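Local coordinates for protein enoyl-CoA hydratase/isomerase (Mycobacterium avium, PDB 3P5M) that probably catalyses hydration or isomerisation of enoyl-CoA thioesters, as a hexameric member of the crotonase family, at residues B[112-125]-B[173-187]. Residues are numbered along the deposited sequence; the frame is centred on the assembly and turned at random. Where two conformers were deposited one is given.
Sequences LACDLVVAAPASYF and MISHITSADEYESVL
The carbonyl oxygen of Ala119 is gripped twice by Thr178: the hydroxyl OG1 donates to Ala119 O at 2.9 Å, tilted 30° from the carbonyl plane, and the backbone N of Thr178 reaches it at 3.2 Å. OG1 lies between the backbone N and the carbonyl carbon (chi1 69°), which lets one residue supply both donors. Two further bonds, His176 N to Val117 O and Ala119 N to His176 O, pair the strands in parallel. At the start of this ladder the Ser175 hydroxyl stands in for a backbone acceptor, taking the N-H of Val117 (N to OG, 2.9 Å) while hydrogen-bonded to His176 ND1 in the plane of that ring.

On one side of the strand, Ile174 CG2 touches both Val117 CG1 and Phe125 CZ, and its CD1 presses tightly on Ala119 CB (3.5 Å). Met173 SD meets the Phe125 ring obliquely, 4.4 Å from its centroid, a Met-aromatic contact. On the other side Val118 packs against Thr178 CG2 and Leu187 CD1, while Ala120 CB makes a CH-pi contact over one face of Tyr183.

Within this chain strand 176-177 is outermost in the crotonase-type sheet, and helix 183-195 lies over the Val118 face of strand 116-119. Arg155 of a neighbouring subunit hydrogen-bonds to Ser175 O. Hydroxyls of Ser175 and Thr178 thus supplement a short ladder, satisfying Val117 N and Ala119 O.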
loop_
_atom_site.group_PDB
_atom_site.type_symbol
_atom_site.label_atom_id
_atom_site.label_comp_id
_atom_site.label_asym_id
_atom_site.label_seq_id
_atom_site.Cartn_x
_atom_site.Cartn_y
_atom_site.Cartn_z
ATOM N N LEU B 112 -14.208 9.721 16.959
ATOM C CA LEU B 112 -13.703 10.640 15.912
ATOM C C LEU B 112 -13.785 12.128 16.262
ATOM O O LEU B 112 -13.087 12.963 15.672
ATOM C CB LEU B 112 -14.364 10.342 14.565
ATOM C CG LEU B 112 -14.233 8.902 14.072
ATOM C CD1 LEU B 112 -14.724 8.773 12.640
ATOM C CD2 LEU B 112 -12.777 8.406 14.154
ATOM N N ALA B 113 -14.579 12.483 17.254
ATOM C CA ALA B 113 -14.545 13.843 17.779
ATOM C C ALA B 113 -13.224 14.145 18.528
ATOM O O ALA B 113 -12.811 15.307 18.641
ATOM C CB ALA B 113 -15.747 14.087 18.688
ATOM N N CYS B 114 -12.545 13.103 19.001
ATOM C CA CYS B 114 -11.325 13.295 19.788
ATOM C C CYS B 114 -10.160 13.789 18.933
ATOM O O CYS B 114 -10.141 13.608 17.718
ATOM C CB CYS B 114 -10.949 12.002 20.521
ATOM S SG CYS B 114 -12.253 11.452 21.626
ATOM N N ASP B 115 -9.193 14.417 19.578
ATOM C CA ASP B 115 -7.995 14.894 18.879
ATOM C C ASP B 115 -7.070 13.816 18.342
ATOM O O ASP B 115 -6.505 13.975 17.289
ATOM C CB ASP B 115 -7.240 15.841 19.785
ATOM C CG ASP B 115 -8.143 16.919 20.289
ATOM O OD1 ASP B 115 -8.587 17.695 19.420
ATOM O OD2 ASP B 115 -8.430 16.952 21.494
ATOM N N LEU B 116 -6.921 12.727 19.074
ATOM C CA LEU B 116 -6.105 11.603 18.643
ATOM C C LEU B 116 -6.911 10.382 18.975
ATOM O O LEU B 116 -7.648 10.397 19.957
ATOM C CB LEU B 116 -4.783 11.587 19.416
ATOM C CG LEU B 116 -3.895 12.835 19.317
ATOM C CD1 LEU B 116 -2.763 12.747 20.315
ATOM C CD2 LEU B 116 -3.354 13.034 17.868
ATOM N N VAL B 117 -6.816 9.347 18.146
ATOM C CA VAL B 117 -7.487 8.056 18.408
ATOM C C VAL B 117 -6.416 6.987 18.300
ATOM O O VAL B 117 -5.684 6.947 17.308
ATOM C CB VAL B 117 -8.604 7.757 17.376
ATOM C CG1 VAL B 117 -9.162 6.314 17.552
ATOM C CG2 VAL B 117 -9.735 8.831 17.483
ATOM N N VAL B 118 -6.309 6.153 19.329
ATOM C CA VAL B 118 -5.360 5.035 19.353
ATOM C C VAL B 118 -6.190 3.754 19.297
ATOM O O VAL B 118 -6.927 3.415 20.243
ATOM C CB VAL B 118 -4.441 5.061 20.629
ATOM C CG1 VAL B 118 -3.433 3.915 20.574
ATOM C CG2 VAL B 118 -3.676 6.420 20.785
ATOM N N ALA B 119 -6.115 3.083 18.166
ATOM C CA ALA B 119 -7.014 1.978 17.879
ATOM C C ALA B 119 -6.292 0.647 18.059
ATOM O O ALA B 119 -5.172 0.470 17.558
ATOM C CB ALA B 119 -7.583 2.107 16.432
ATOM N N ALA B 120 -6.940 -0.265 18.795
ATOM C CA ALA B 120 -6.467 -1.644 18.954
ATOM C C ALA B 120 -6.639 -2.372 17.634
ATOM O O ALA B 120 -7.583 -2.029 16.862
ATOM C CB ALA B 120 -7.273 -2.336 20.077
ATOM N N PRO B 121 -5.786 -3.384 17.364
ATOM C CA PRO B 121 -5.772 -4.128 16.066
ATOM C C PRO B 121 -7.107 -4.725 15.660
ATOM O O PRO B 121 -7.491 -4.656 14.461
ATOM C CB PRO B 121 -4.734 -5.255 16.266
ATOM C CG PRO B 121 -4.068 -4.994 17.569
ATOM C CD PRO B 121 -4.656 -3.770 18.243
ATOM N N ALA B 122 -7.825 -5.275 16.631
ATOM C CA ALA B 122 -9.137 -5.867 16.349
ATOM C C ALA B 122 -10.280 -4.842 16.455
ATOM O O ALA B 122 -11.472 -5.214 16.413
ATOM C CB ALA B 122 -9.378 -7.076 17.283
ATOM N N SER B 123 -9.942 -3.561 16.586
ATOM C CA SER B 123 -11.012 -2.533 16.722
ATOM C C SER B 123 -11.607 -2.200 15.351
ATOM O O SER B 123 -11.029 -2.577 14.336
ATOM C CB SER B 123 -10.573 -1.302 17.510
ATOM O OG SER B 123 -9.621 -0.507 16.823
ATOM N N TYR B 124 -12.822 -1.644 15.329
ATOM C CA TYR B 124 -13.453 -1.206 14.073
ATOM C C TYR B 124 -14.465 -0.079 14.271
ATOM O O TYR B 124 -14.960 0.162 15.391
ATOM C CB TYR B 124 -14.133 -2.381 13.353
ATOM C CG TYR B 124 -15.267 -3.012 14.107
ATOM C CD1 TYR B 124 -16.587 -2.598 13.886
ATOM C CD2 TYR B 124 -15.040 -4.028 15.032
ATOM C CE1 TYR B 124 -17.648 -3.194 14.546
ATOM C CE2 TYR B 124 -16.111 -4.646 15.716
ATOM C CZ TYR B 124 -17.394 -4.221 15.456
ATOM O OH TYR B 124 -18.435 -4.800 16.093
ATOM N N PHE B 125 -14.787 0.568 13.153
ATOM C CA PHE B 125 -15.576 1.801 13.114
ATOM C C PHE B 125 -16.684 1.538 12.122
ATOM O O PHE B 125 -16.445 1.029 11.014
ATOM C CB PHE B 125 -14.670 2.957 12.685
ATOM C CG PHE B 125 -13.497 3.169 13.612
ATOM C CD1 PHE B 125 -13.563 4.108 14.653
ATOM C CD2 PHE B 125 -12.367 2.401 13.492
ATOM C CE1 PHE B 125 -12.502 4.275 15.533
ATOM C CE2 PHE B 125 -11.304 2.546 14.357
ATOM C CZ PHE B 125 -11.360 3.495 15.384
ATOM N N MET B 173 -8.685 8.265 8.925
ATOM C CA MET B 173 -9.808 8.432 9.844
ATOM C C MET B 173 -9.334 8.671 11.261
ATOM O O MET B 173 -9.937 9.417 12.007
ATOM C CB MET B 173 -10.698 7.167 9.862
ATOM C CG MET B 173 -12.078 7.355 10.529
ATOM S SD MET B 173 -12.990 5.796 10.888
ATOM C CE MET B 173 -13.358 5.362 9.184
ATOM N N ILE B 174 -8.260 7.989 11.629
ATOM C CA ILE B 174 -7.760 7.969 12.989
ATOM C C ILE B 174 -6.273 8.302 12.992
ATOM O O ILE B 174 -5.571 7.987 12.024
ATOM C CB ILE B 174 -8.046 6.575 13.681
ATOM C CG1 ILE B 174 -7.529 5.414 12.825
ATOM C CG2 ILE B 174 -9.577 6.441 13.931
ATOM C CD1 ILE B 174 -7.499 4.045 13.569
ATOM N N SER B 175 -5.788 8.906 14.071
ATOM C CA SER B 175 -4.391 9.334 14.123
ATOM C C SER B 175 -3.385 8.193 14.369
ATOM O O SER B 175 -2.294 8.239 13.845
ATOM C CB SER B 175 -4.223 10.405 15.182
ATOM O OG SER B 175 -4.522 9.849 16.451
ATOM N N HIS B 176 -3.790 7.163 15.117
ATOM C CA HIS B 176 -2.871 6.081 15.564
ATOM C C HIS B 176 -3.393 4.690 15.384
ATOM O O HIS B 176 -4.575 4.387 15.694
ATOM C CB HIS B 176 -2.497 6.244 17.035
ATOM C CG HIS B 176 -1.594 7.413 17.296
ATOM N ND1 HIS B 176 -2.050 8.710 17.303
ATOM C CD2 HIS B 176 -0.258 7.477 17.516
ATOM C CE1 HIS B 176 -1.038 9.527 17.552
ATOM N NE2 HIS B 176 0.063 8.805 17.670
ATOM N N ILE B 177 -2.496 3.837 14.899
ATOM C CA ILE B 177 -2.767 2.434 14.839
ATOM C C ILE B 177 -1.775 1.660 15.733
ATOM O O ILE B 177 -0.598 2.043 15.869
ATOM C CB ILE B 177 -2.756 1.935 13.350
ATOM C CG1 ILE B 177 -3.250 0.500 13.229
ATOM C CG2 ILE B 177 -1.347 1.987 12.740
ATOM C CD1 ILE B 177 -4.718 0.291 13.328
ATOM N N THR B 178 -2.260 0.583 16.360
ATOM C CA THR B 178 -1.396 -0.330 17.073
ATOM C C THR B 178 -1.547 -1.751 16.496
ATOM O O THR B 178 -2.525 -2.056 15.791
ATOM C CB THR B 178 -1.688 -0.372 18.579
ATOM O OG1 THR B 178 -2.959 -0.992 18.796
ATOM C CG2 THR B 178 -1.700 1.023 19.209
ATOM N N SER B 179 -0.553 -2.601 16.778
ATOM C CA SER B 179 -0.557 -3.984 16.318
ATOM C C SER B 179 0.028 -4.986 17.335
ATOM O O SER B 179 0.604 -4.592 18.370
ATOM C CB SER B 179 0.125 -4.068 14.946
ATOM O OG SER B 179 1.353 -3.379 14.925
ATOM N N ALA B 180 -0.145 -6.284 17.079
ATOM C CA ALA B 180 0.360 -7.270 18.008
ATOM C C ALA B 180 -0.287 -7.030 19.381
ATOM O O ALA B 180 -1.456 -6.684 19.445
ATOM C CB ALA B 180 1.904 -7.183 18.079
ATOM N N ASP B 181 0.463 -7.242 20.462
ATOM C CA ASP B 181 -0.033 -7.046 21.804
ATOM C C ASP B 181 0.296 -5.644 22.320
ATOM O O ASP B 181 0.336 -5.431 23.521
ATOM C CB ASP B 181 0.531 -8.106 22.767
ATOM C CG ASP B 181 2.082 -8.158 22.800
ATOM O OD1 ASP B 181 2.604 -8.827 23.709
ATOM O OD2 ASP B 181 2.786 -7.567 21.950
ATOM N N GLU B 182 0.520 -4.698 21.402
ATOM C CA GLU B 182 1.107 -3.401 21.759
ATOM C C GLU B 182 0.149 -2.246 22.073
ATOM O O GLU B 182 0.603 -1.123 22.372
ATOM C CB GLU B 182 2.078 -2.967 20.681
ATOM C CG GLU B 182 3.418 -3.674 20.763
ATOM C CD GLU B 182 4.347 -3.338 19.595
ATOM O OE1 GLU B 182 4.015 -2.456 18.764
ATOM O OE2 GLU B 182 5.423 -3.943 19.525
ATOM N N TYR B 183 -1.154 -2.513 22.017
ATOM C CA TYR B 183 -2.156 -1.467 22.102
ATOM C C TYR B 183 -2.031 -0.641 23.397
ATOM O O TYR B 183 -1.981 0.601 23.352
ATOM C CB TYR B 183 -3.566 -2.084 21.969
ATOM C CG TYR B 183 -4.679 -1.150 22.442
ATOM C CD1 TYR B 183 -4.969 0.031 21.762
ATOM C CD2 TYR B 183 -5.433 -1.463 23.572
ATOM C CE1 TYR B 183 -5.996 0.894 22.206
ATOM C CE2 TYR B 183 -6.460 -0.631 24.022
ATOM C CZ TYR B 183 -6.738 0.551 23.335
ATOM O OH TYR B 183 -7.749 1.382 23.798
ATOM N N GLU B 184 -2.014 -1.346 24.534
ATOM C CA GLU B 184 -1.994 -0.733 25.855
ATOM C C GLU B 184 -0.734 0.108 26.038
ATOM O O GLU B 184 -0.797 1.243 26.533
ATOM C CB GLU B 184 -2.100 -1.808 26.978
ATOM C CG GLU B 184 -3.507 -2.368 27.191
ATOM C CD GLU B 184 -3.872 -3.486 26.180
ATOM O OE1 GLU B 184 -3.037 -3.823 25.287
ATOM O OE2 GLU B 184 -5.008 -4.030 26.273
ATOM N N SER B 185 0.402 -0.455 25.624
ATOM C CA SER B 185 1.693 0.195 25.808
ATOM C C SER B 185 1.795 1.444 24.944
ATOM O O SER B 185 2.294 2.486 25.407
ATOM C CB SER B 185 2.828 -0.769 25.472
ATOM O OG SER B 185 4.027 -0.047 25.266
ATOM N N VAL B 186 1.294 1.350 23.710
ATOM C CA VAL B 186 1.284 2.504 22.799
ATOM C C VAL B 186 0.357 3.608 23.311
ATOM O O VAL B 186 0.769 4.743 23.403
ATOM C CB VAL B 186 0.980 2.125 21.334
ATOM C CG1 VAL B 186 0.802 3.365 20.474
ATOM C CG2 VAL B 186 2.147 1.327 20.779
ATOM N N LEU B 187 -0.838 3.232 23.724
ATOM C CA LEU B 187 -1.769 4.114 24.363
ATOM C C LEU B 187 -1.114 4.859 25.549
ATOM O O LEU B 187 -1.182 6.095 25.624
ATOM C CB LEU B 187 -3.027 3.341 24.793
ATOM C CG LEU B 187 -4.144 4.220 25.391
ATOM C CD1 LEU B 187 -4.594 5.285 24.422
ATOM C CD2 LEU B 187 -5.334 3.422 25.923
#